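Local coordinates for structural protein VP1 (Trichodysplasia spinulosa-associated polyomavirus, PDB 4U60) that forms the jelly-roll pentamers of the polyomavirus coat and engages sialylated glycolipids, binding the GM1 oligosaccharide, at the interface of chains A and B. Sequence-based numbering; all coordinates share one arbitrary frame. Chains: chain A/B, Structural protein VP1.

Contact 1: the interface of chains A and B. Residues chain A 98, 103, 219; chain B 68, 130, 132, 192-193, 203-206.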
# COMPACT_ATOMS: atom_id res chain seq x y z
N GLU A 98 2.03 -3.88 -21.24
CA GLU A 98 0.96 -4.48 -20.43
C GLU A 98 1.13 -5.97 -20.30
O GLU A 98 1.57 -6.64 -21.24
CB GLU A 98 -0.37 -4.30 -21.12
CG GLU A 98 -0.88 -2.91 -21.21
CD GLU A 98 -2.12 -2.84 -22.11
OE1 GLU A 98 -2.11 -1.96 -23.02
OE2 GLU A 98 -3.08 -3.62 -21.89
N SER A 103 -7.15 -11.35 -16.58
CA SER A 103 -8.48 -11.87 -16.28
C SER A 103 -8.55 -13.41 -16.27
O SER A 103 -9.46 -13.97 -15.65
CB SER A 103 -9.52 -11.31 -17.24
OG SER A 103 -9.30 -11.81 -18.52
N PHE A 219 -3.87 -3.75 -15.35
CA PHE A 219 -3.78 -3.70 -16.80
C PHE A 219 -4.54 -2.47 -17.31
O PHE A 219 -5.64 -2.19 -16.86
CB PHE A 219 -4.28 -4.99 -17.45
CG PHE A 219 -5.69 -5.40 -17.06
CD1 PHE A 219 -5.94 -6.03 -15.84
CD2 PHE A 219 -6.77 -5.15 -17.91
CE1 PHE A 219 -7.22 -6.42 -15.50
CE2 PHE A 219 -8.05 -5.52 -17.56
CZ PHE A 219 -8.29 -6.15 -16.37
N TYR B 68 -18.36 -10.38 -18.76
CA TYR B 68 -18.34 -8.92 -18.85
C TYR B 68 -19.74 -8.35 -18.96
O TYR B 68 -20.63 -8.91 -19.62
CB TYR B 68 -17.48 -8.45 -20.03
CG TYR B 68 -16.02 -8.74 -19.85
CD1 TYR B 68 -15.25 -7.97 -19.01
CD2 TYR B 68 -15.40 -9.80 -20.51
CE1 TYR B 68 -13.91 -8.23 -18.80
CE2 TYR B 68 -14.06 -10.09 -20.31
CZ TYR B 68 -13.31 -9.30 -19.45
OH TYR B 68 -11.96 -9.54 -19.24
N PHE B 130 -11.77 -8.40 -8.71
CA PHE B 130 -11.41 -8.11 -10.10
C PHE B 130 -12.26 -6.94 -10.51
O PHE B 130 -13.47 -7.01 -10.44
CB PHE B 130 -11.69 -9.33 -10.98
CG PHE B 130 -11.48 -9.10 -12.45
CD1 PHE B 130 -10.19 -8.96 -12.97
CD2 PHE B 130 -12.54 -9.02 -13.31
CE1 PHE B 130 -9.99 -8.78 -14.34
CE2 PHE B 130 -12.34 -8.83 -14.68
CZ PHE B 130 -11.07 -8.73 -15.20
N MET B 132 -12.68 -3.90 -13.50
CA MET B 132 -12.28 -3.26 -14.73
C MET B 132 -13.42 -2.47 -15.34
O MET B 132 -14.60 -2.79 -15.14
CB MET B 132 -11.76 -4.30 -15.71
CG MET B 132 -12.77 -5.22 -16.28
SD MET B 132 -13.53 -4.55 -17.79
CE MET B 132 -12.04 -4.76 -18.84
N CYS B 192 -9.73 -11.22 -22.43
CA CYS B 192 -9.14 -10.01 -21.84
C CYS B 192 -9.07 -8.91 -22.91
O CYS B 192 -9.18 -9.17 -24.10
CB CYS B 192 -7.75 -10.31 -21.27
SG CYS B 192 -6.56 -10.85 -22.50
N PRO B 193 -8.88 -7.65 -22.49
CA PRO B 193 -8.66 -6.60 -23.49
C PRO B 193 -7.45 -6.89 -24.36
O PRO B 193 -6.41 -7.34 -23.87
CB PRO B 193 -8.48 -5.35 -22.63
CG PRO B 193 -9.20 -5.64 -21.38
CD PRO B 193 -8.93 -7.10 -21.12
N TYR B 203 -9.27 1.47 -21.34
CA TYR B 203 -9.65 0.48 -20.33
C TYR B 203 -8.68 0.49 -19.16
O TYR B 203 -7.50 0.85 -19.31
CB TYR B 203 -9.78 -0.94 -20.91
CG TYR B 203 -8.54 -1.53 -21.53
CD1 TYR B 203 -7.56 -2.14 -20.74
CD2 TYR B 203 -8.34 -1.51 -22.90
CE1 TYR B 203 -6.40 -2.66 -21.30
CE2 TYR B 203 -7.19 -2.04 -23.46
CZ TYR B 203 -6.24 -2.63 -22.66
OH TYR B 203 -5.12 -3.13 -23.28
N TYR B 204 -9.20 0.08 -18.00
CA TYR B 204 -8.47 0.11 -16.74
C TYR B 204 -8.91 -1.08 -15.95
O TYR B 204 -10.11 -1.28 -15.78
CB TYR B 204 -8.79 1.39 -15.92
CG TYR B 204 -8.78 2.66 -16.73
CD1 TYR B 204 -9.87 3.00 -17.53
CD2 TYR B 204 -7.69 3.51 -16.72
CE1 TYR B 204 -9.89 4.16 -18.29
CE2 TYR B 204 -7.70 4.69 -17.48
CZ TYR B 204 -8.81 5.00 -18.26
OH TYR B 204 -8.83 6.15 -19.05
N GLY B 205 -7.96 -1.84 -15.41
CA GLY B 205 -8.31 -3.04 -14.67
C GLY B 205 -7.33 -3.41 -13.58
O GLY B 205 -6.16 -3.01 -13.62
N SER B 206 -7.84 -4.14 -12.60
CA SER B 206 -7.03 -4.63 -11.51
C SER B 206 -7.57 -5.98 -11.03
O SER B 206 -8.75 -6.28 -11.16
CB SER B 206 -7.04 -3.65 -10.33
OG SER B 206 -8.34 -3.55 -9.78

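Contact 2: the interface of chains A and B. Residues chain A 105-108, 121, 124; chain B 49, 128, 252, 262.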
# COMPACT_ATOMS: atom_id res chain seq x y z
N LEU A 105 -6.95 -15.24 -14.54
CA LEU A 105 -6.76 -15.65 -13.15
C LEU A 105 -8.07 -15.66 -12.36
O LEU A 105 -8.10 -16.12 -11.22
CB LEU A 105 -5.69 -14.78 -12.48
CG LEU A 105 -4.34 -14.74 -13.22
CD1 LEU A 105 -3.44 -13.74 -12.54
CD2 LEU A 105 -3.70 -16.11 -13.30
N VAL A 106 -9.15 -15.19 -12.99
CA VAL A 106 -10.49 -15.29 -12.42
C VAL A 106 -11.04 -16.66 -12.80
O VAL A 106 -11.90 -16.80 -13.67
CB VAL A 106 -11.39 -14.17 -12.97
CG1 VAL A 106 -12.79 -14.27 -12.38
CG2 VAL A 106 -10.78 -12.80 -12.66
N ASN A 107 -10.50 -17.69 -12.17
CA ASN A 107 -10.85 -19.07 -12.51
C ASN A 107 -10.58 -19.93 -11.31
O ASN A 107 -9.42 -20.13 -10.93
CB ASN A 107 -10.06 -19.55 -13.70
CG ASN A 107 -10.52 -20.90 -14.20
OD1 ASN A 107 -11.13 -21.70 -13.46
ND2 ASN A 107 -10.23 -21.19 -15.49
N VAL A 108 -11.64 -20.46 -10.72
CA VAL A 108 -11.54 -21.30 -9.52
C VAL A 108 -12.24 -22.64 -9.70
O VAL A 108 -12.62 -23.30 -8.73
CB VAL A 108 -12.07 -20.56 -8.27
CG1 VAL A 108 -11.13 -19.40 -7.92
CG2 VAL A 108 -13.48 -20.05 -8.48
N ILE A 121 -14.21 -23.20 -3.30
CA ILE A 121 -13.55 -22.94 -4.58
C ILE A 121 -12.27 -23.73 -4.77
O ILE A 121 -11.59 -24.09 -3.80
CB ILE A 121 -13.18 -21.45 -4.76
CG1 ILE A 121 -12.20 -20.99 -3.68
CG2 ILE A 121 -14.42 -20.58 -4.75
CD1 ILE A 121 -11.59 -19.64 -3.98
N PRO A 124 -7.21 -20.41 -6.63
CA PRO A 124 -6.76 -19.72 -7.82
C PRO A 124 -5.24 -19.76 -7.89
O PRO A 124 -4.58 -20.15 -6.92
CB PRO A 124 -7.25 -18.28 -7.59
CG PRO A 124 -7.21 -18.12 -6.11
CD PRO A 124 -7.52 -19.48 -5.52
N VAL B 49 -19.78 -22.61 -7.18
CA VAL B 49 -18.56 -23.01 -7.86
C VAL B 49 -18.34 -24.53 -7.73
O VAL B 49 -18.51 -25.11 -6.66
CB VAL B 49 -17.34 -22.24 -7.29
CG1 VAL B 49 -16.03 -22.83 -7.81
CG2 VAL B 49 -17.44 -20.76 -7.63
N MET B 128 -11.06 -13.11 -3.84
CA MET B 128 -10.69 -12.54 -5.12
C MET B 128 -11.50 -11.30 -5.48
O MET B 128 -12.74 -11.31 -5.42
CB MET B 128 -10.90 -13.59 -6.23
CG MET B 128 -10.40 -13.15 -7.59
SD MET B 128 -11.18 -14.19 -8.85
CE MET B 128 -10.54 -15.75 -8.43
N PHE B 252 -16.19 -13.88 -2.67
CA PHE B 252 -17.05 -15.05 -2.58
C PHE B 252 -17.87 -15.03 -1.32
O PHE B 252 -17.39 -14.69 -0.24
CB PHE B 252 -16.22 -16.33 -2.61
CG PHE B 252 -15.49 -16.56 -3.91
CD1 PHE B 252 -16.16 -17.09 -5.02
CD2 PHE B 252 -14.17 -16.21 -4.05
CE1 PHE B 252 -15.51 -17.28 -6.22
CE2 PHE B 252 -13.51 -16.41 -5.26
CZ PHE B 252 -14.19 -16.94 -6.34
N TYR B 262 -19.37 -16.49 -6.46
CA TYR B 262 -18.91 -15.13 -6.74
C TYR B 262 -19.99 -14.14 -6.38
O TYR B 262 -21.18 -14.41 -6.58
CB TYR B 262 -18.66 -14.94 -8.22
CG TYR B 262 -17.43 -15.58 -8.80
CD1 TYR B 262 -16.22 -14.89 -8.79
CD2 TYR B 262 -17.47 -16.83 -9.38
CE1 TYR B 262 -15.09 -15.45 -9.34
CE2 TYR B 262 -16.33 -17.40 -9.94
CZ TYR B 262 -15.13 -16.68 -9.91
OH TYR B 262 -13.96 -17.19 -10.48
O HOH W 1 -14.32 -19.54 -11.80

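Contact 3: the interface of chains A and B. Residues chain A 102-103, 106, 219; chain B 66, 128, 130, 188-189, 207, 249, 262.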
# COMPACT_ATOMS: atom_id res chain seq x y z
N VAL A 102 -4.58 -11.06 -17.65
CA VAL A 102 -4.78 -11.01 -16.20
C VAL A 102 -6.12 -11.62 -15.79
O VAL A 102 -6.20 -12.36 -14.80
CB VAL A 102 -4.65 -9.57 -15.69
CG1 VAL A 102 -5.07 -9.48 -14.22
CG2 VAL A 102 -3.22 -9.08 -15.83
N SER A 103 -7.15 -11.35 -16.58
CA SER A 103 -8.48 -11.87 -16.28
C SER A 103 -8.55 -13.41 -16.27
O SER A 103 -9.46 -13.97 -15.65
CB SER A 103 -9.52 -11.31 -17.24
OG SER A 103 -9.30 -11.81 -18.52
N VAL A 106 -9.15 -15.19 -12.99
CA VAL A 106 -10.49 -15.29 -12.42
C VAL A 106 -11.04 -16.66 -12.80
O VAL A 106 -11.90 -16.80 -13.67
CB VAL A 106 -11.39 -14.17 -12.97
CG1 VAL A 106 -12.79 -14.27 -12.38
CG2 VAL A 106 -10.78 -12.80 -12.66
N PHE A 219 -3.87 -3.75 -15.35
CA PHE A 219 -3.78 -3.70 -16.80
C PHE A 219 -4.54 -2.47 -17.31
O PHE A 219 -5.64 -2.19 -16.86
CB PHE A 219 -4.28 -4.99 -17.45
CG PHE A 219 -5.69 -5.40 -17.06
CD1 PHE A 219 -5.94 -6.03 -15.84
CD2 PHE A 219 -6.77 -5.15 -17.91
CE1 PHE A 219 -7.22 -6.42 -15.50
CE2 PHE A 219 -8.05 -5.52 -17.56
CZ PHE A 219 -8.29 -6.15 -16.37
N PRO B 66 -18.31 -15.78 -14.14
CA PRO B 66 -18.59 -14.37 -14.43
C PRO B 66 -18.27 -13.99 -15.87
O PRO B 66 -17.34 -14.54 -16.51
CB PRO B 66 -17.65 -13.63 -13.48
CG PRO B 66 -16.51 -14.57 -13.29
CD PRO B 66 -17.13 -15.94 -13.27
N MET B 128 -11.06 -13.11 -3.84
CA MET B 128 -10.69 -12.54 -5.12
C MET B 128 -11.50 -11.30 -5.48
O MET B 128 -12.74 -11.31 -5.42
CB MET B 128 -10.90 -13.59 -6.23
CG MET B 128 -10.40 -13.15 -7.59
SD MET B 128 -11.18 -14.19 -8.85
CE MET B 128 -10.54 -15.75 -8.43
N PHE B 130 -11.77 -8.40 -8.71
CA PHE B 130 -11.41 -8.11 -10.10
C PHE B 130 -12.26 -6.94 -10.51
O PHE B 130 -13.47 -7.01 -10.44
CB PHE B 130 -11.69 -9.33 -10.98
CG PHE B 130 -11.48 -9.10 -12.45
CD1 PHE B 130 -10.19 -8.96 -12.97
CD2 PHE B 130 -12.54 -9.02 -13.31
CE1 PHE B 130 -9.99 -8.78 -14.34
CE2 PHE B 130 -12.34 -8.83 -14.68
CZ PHE B 130 -11.07 -8.73 -15.20
N VAL B 188 -14.95 -13.80 -18.33
CA VAL B 188 -13.72 -13.05 -18.04
C VAL B 188 -12.53 -14.00 -17.92
O VAL B 188 -11.41 -13.60 -18.24
CB VAL B 188 -13.83 -12.06 -16.84
CG1 VAL B 188 -15.02 -11.12 -17.06
CG2 VAL B 188 -13.94 -12.80 -15.51
N GLU B 189 -12.76 -15.27 -17.57
CA GLU B 189 -11.68 -16.23 -17.41
C GLU B 189 -10.93 -16.51 -18.71
O GLU B 189 -9.83 -17.05 -18.69
CB GLU B 189 -12.22 -17.56 -16.85
CG GLU B 189 -13.09 -18.39 -17.81
CD GLU B 189 -13.47 -19.73 -17.21
OE1 GLU B 189 -13.87 -19.73 -16.03
OE2 GLU B 189 -13.40 -20.77 -17.91
N TYR B 207 -6.66 -6.78 -10.48
CA TYR B 207 -6.96 -8.10 -9.93
C TYR B 207 -6.18 -8.23 -8.63
O TYR B 207 -4.97 -7.96 -8.59
CB TYR B 207 -6.49 -9.19 -10.90
CG TYR B 207 -6.62 -10.62 -10.40
CD1 TYR B 207 -7.79 -11.33 -10.60
CD2 TYR B 207 -5.57 -11.25 -9.74
CE1 TYR B 207 -7.92 -12.63 -10.15
CE2 TYR B 207 -5.69 -12.57 -9.30
CZ TYR B 207 -6.86 -13.26 -9.51
OH TYR B 207 -6.97 -14.56 -9.07
N ILE B 249 -15.98 -7.94 -9.52
CA ILE B 249 -16.05 -9.05 -8.58
C ILE B 249 -15.49 -8.59 -7.25
O ILE B 249 -14.36 -8.10 -7.19
CB ILE B 249 -15.24 -10.24 -9.11
CG1 ILE B 249 -15.84 -10.72 -10.44
CG2 ILE B 249 -15.15 -11.34 -8.06
CD1 ILE B 249 -14.98 -11.72 -11.15
N TYR B 262 -19.37 -16.49 -6.46
CA TYR B 262 -18.91 -15.13 -6.74
C TYR B 262 -19.99 -14.14 -6.38
O TYR B 262 -21.18 -14.41 -6.58
CB TYR B 262 -18.66 -14.94 -8.22
CG TYR B 262 -17.43 -15.58 -8.80
CD1 TYR B 262 -16.22 -14.89 -8.79
CD2 TYR B 262 -17.47 -16.83 -9.38
CE1 TYR B 262 -15.09 -15.45 -9.34
CE2 TYR B 262 -16.33 -17.40 -9.94
CZ TYR B 262 -15.13 -16.68 -9.91
OH TYR B 262 -13.96 -17.19 -10.48
O HOH W 2 -14.38 -17.98 -14.08

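Contact 1: the interface of chains A and B
A:Phe219 meets B:Gly205 where two jelly-roll VP1 subunits, neighbours in the pentamer of a polyomavirus coat, join edge to edge. The evidence for strand pairing is a reciprocal pair of backbone bonds between strand 216-220 of chain A and strand 201-208 of chain B, an antiparallel bridge. The amide N of A:Phe219 lies 3.0 Å from the carbonyl O of B:Gly205, and the amide N of B:Gly205 returns the bond to the carbonyl O of A:Phe219 at 2.8 Å.

Aromatic and apolar contacts extend this bridge. CG of A:Phe219 sits between its own backbone N and carbonyl carbon (chi1 55°), which folds the ring back over the partner strand. One face therefore lies on B:Gly205, whose CA is 3.7 Å from the ring centroid, displaced toward the rim near CZ. CZ of A:Phe219 also lies 3.7 Å from CE1 of B:Phe130, with the two side chains roughly perpendicular. B:Pro193 touches another part of the rim, its CG 4.0 Å from CE2 of A:Phe219. Farther along, CB of A:Ser103 rests 3.6 Å from CZ of B:Phe130.

A side-chain hydrogen bond marks the other end. A:Glu98 and B:Tyr203 reach tip to tip, the phenol OH of B:Tyr203 donating to the syn lone pair of carboxylate OE2 of A:Glu98, 2.5 Å away. The carboxylate is turned 63° from the ring plane, while CB of B:Pro193 covers one face of the tyrosine and may steady it.

Contact 2: the interface of chains A and B
A:Val108 meets B:Phe252 and B:Tyr262, and A:Ile121 lies on B:Phe252, where loops of one VP1 jelly-roll subunit pack against strands of its neighbour in the polyomavirus pentamer. Apolar contacts dominate. Methyl CG2 of A:Ile121 stands over one face of the B:Phe252 ring, 3.9 Å from its centroid and shifted toward the CE1 rim. CG2 of A:Val108 is 3.8 Å from CZ of the same ring and also faces CG1 of B:Val49. A:Val108 and B:Tyr262 reach toward each other tip to tip, CG2 3.5 Å from the phenol OH, which CG1 of A:Val106 also approaches.

The other methyl of A:Val108, CG1, is anti to the carbonyl carbon (chi1 -68°) and meets B:Met128, which runs past in the opposite direction. SD of B:Met128 lies 3.8 Å from CA of A:Val106. The bend at chi3 (-63°) turns its methyl CE toward CG1 of A:Val108, 3.7 Å away, and toward the carbonyl O of A:Leu105. CE1 of B:Phe252 covers the centre of one B:Tyr262 face, which may help hold the two chain B rings in place.

The polar link runs through water. The phenol OH of B:Tyr262 lies 2.7 Å from water 1, which sits at the ring edge, in plane. The water also bonds the amide N of A:Val108 at 3.0 Å, nearly straight (168° at the hydrogen).

Contact 3: the interface of chains A and B
A:Val106 follows the 3-10 helix 102-105 with phi/psi of -86°/72°, where the backbone leaves the helix, and its side chain lies among residues of chain B. Its two methyls face different groups. CG1, anti to the backbone N, reaches CD1 of B:Ile249 at 3.6 Å and CG2 of B:Val188 at 3.7 Å, with CG of B:Pro66 also nearby. CG2 instead lies over one face of B:Phe130, 3.8 Å from CG and offset toward the rim; the two side chains are crossed at about a right angle. The same methyl is 3.8 Å from ring carbon CE1 of B:Tyr207 as that side chain passes it in the opposite direction. Nearer the start of the helix, CG1 of A:Val102 touches CB of B:Tyr207 at 3.6 Å.

Polar contacts flank this apolar group. The hydroxyl OG of A:Ser103 donates to the carbonyl O of B:Val188 at 2.8 Å, in the carbonyl plane and with a C=O...O angle of 158°. The next residue, B:Glu189, connects to A:Val106 through solvent: water 2 lies 2.8 Å from the carbonyl O of A:Val106 and 2.7 Å from carboxylate OE1 of B:Glu189.

Contact 3 lies between the other two: its C-alpha centre is about 8 Å from that of contact 1 and about 8 Å from that of contact 2, whereas contacts 1 and 2 are about 16 Å apart. It shares A:Ser103, A:Phe219 and B:Phe130 with contact 1, and A:Val106, B:Met128 and B:Tyr262 with contact 2. The 3-10 helix 102-105 of chain A contributes to all three. The patches thus form one continuous seam, from inter-subunit strand pairing to loop packing. Five VP1 copies occupy the deposited assembly, and repetition of this seam between neighbours would help close the pentamer.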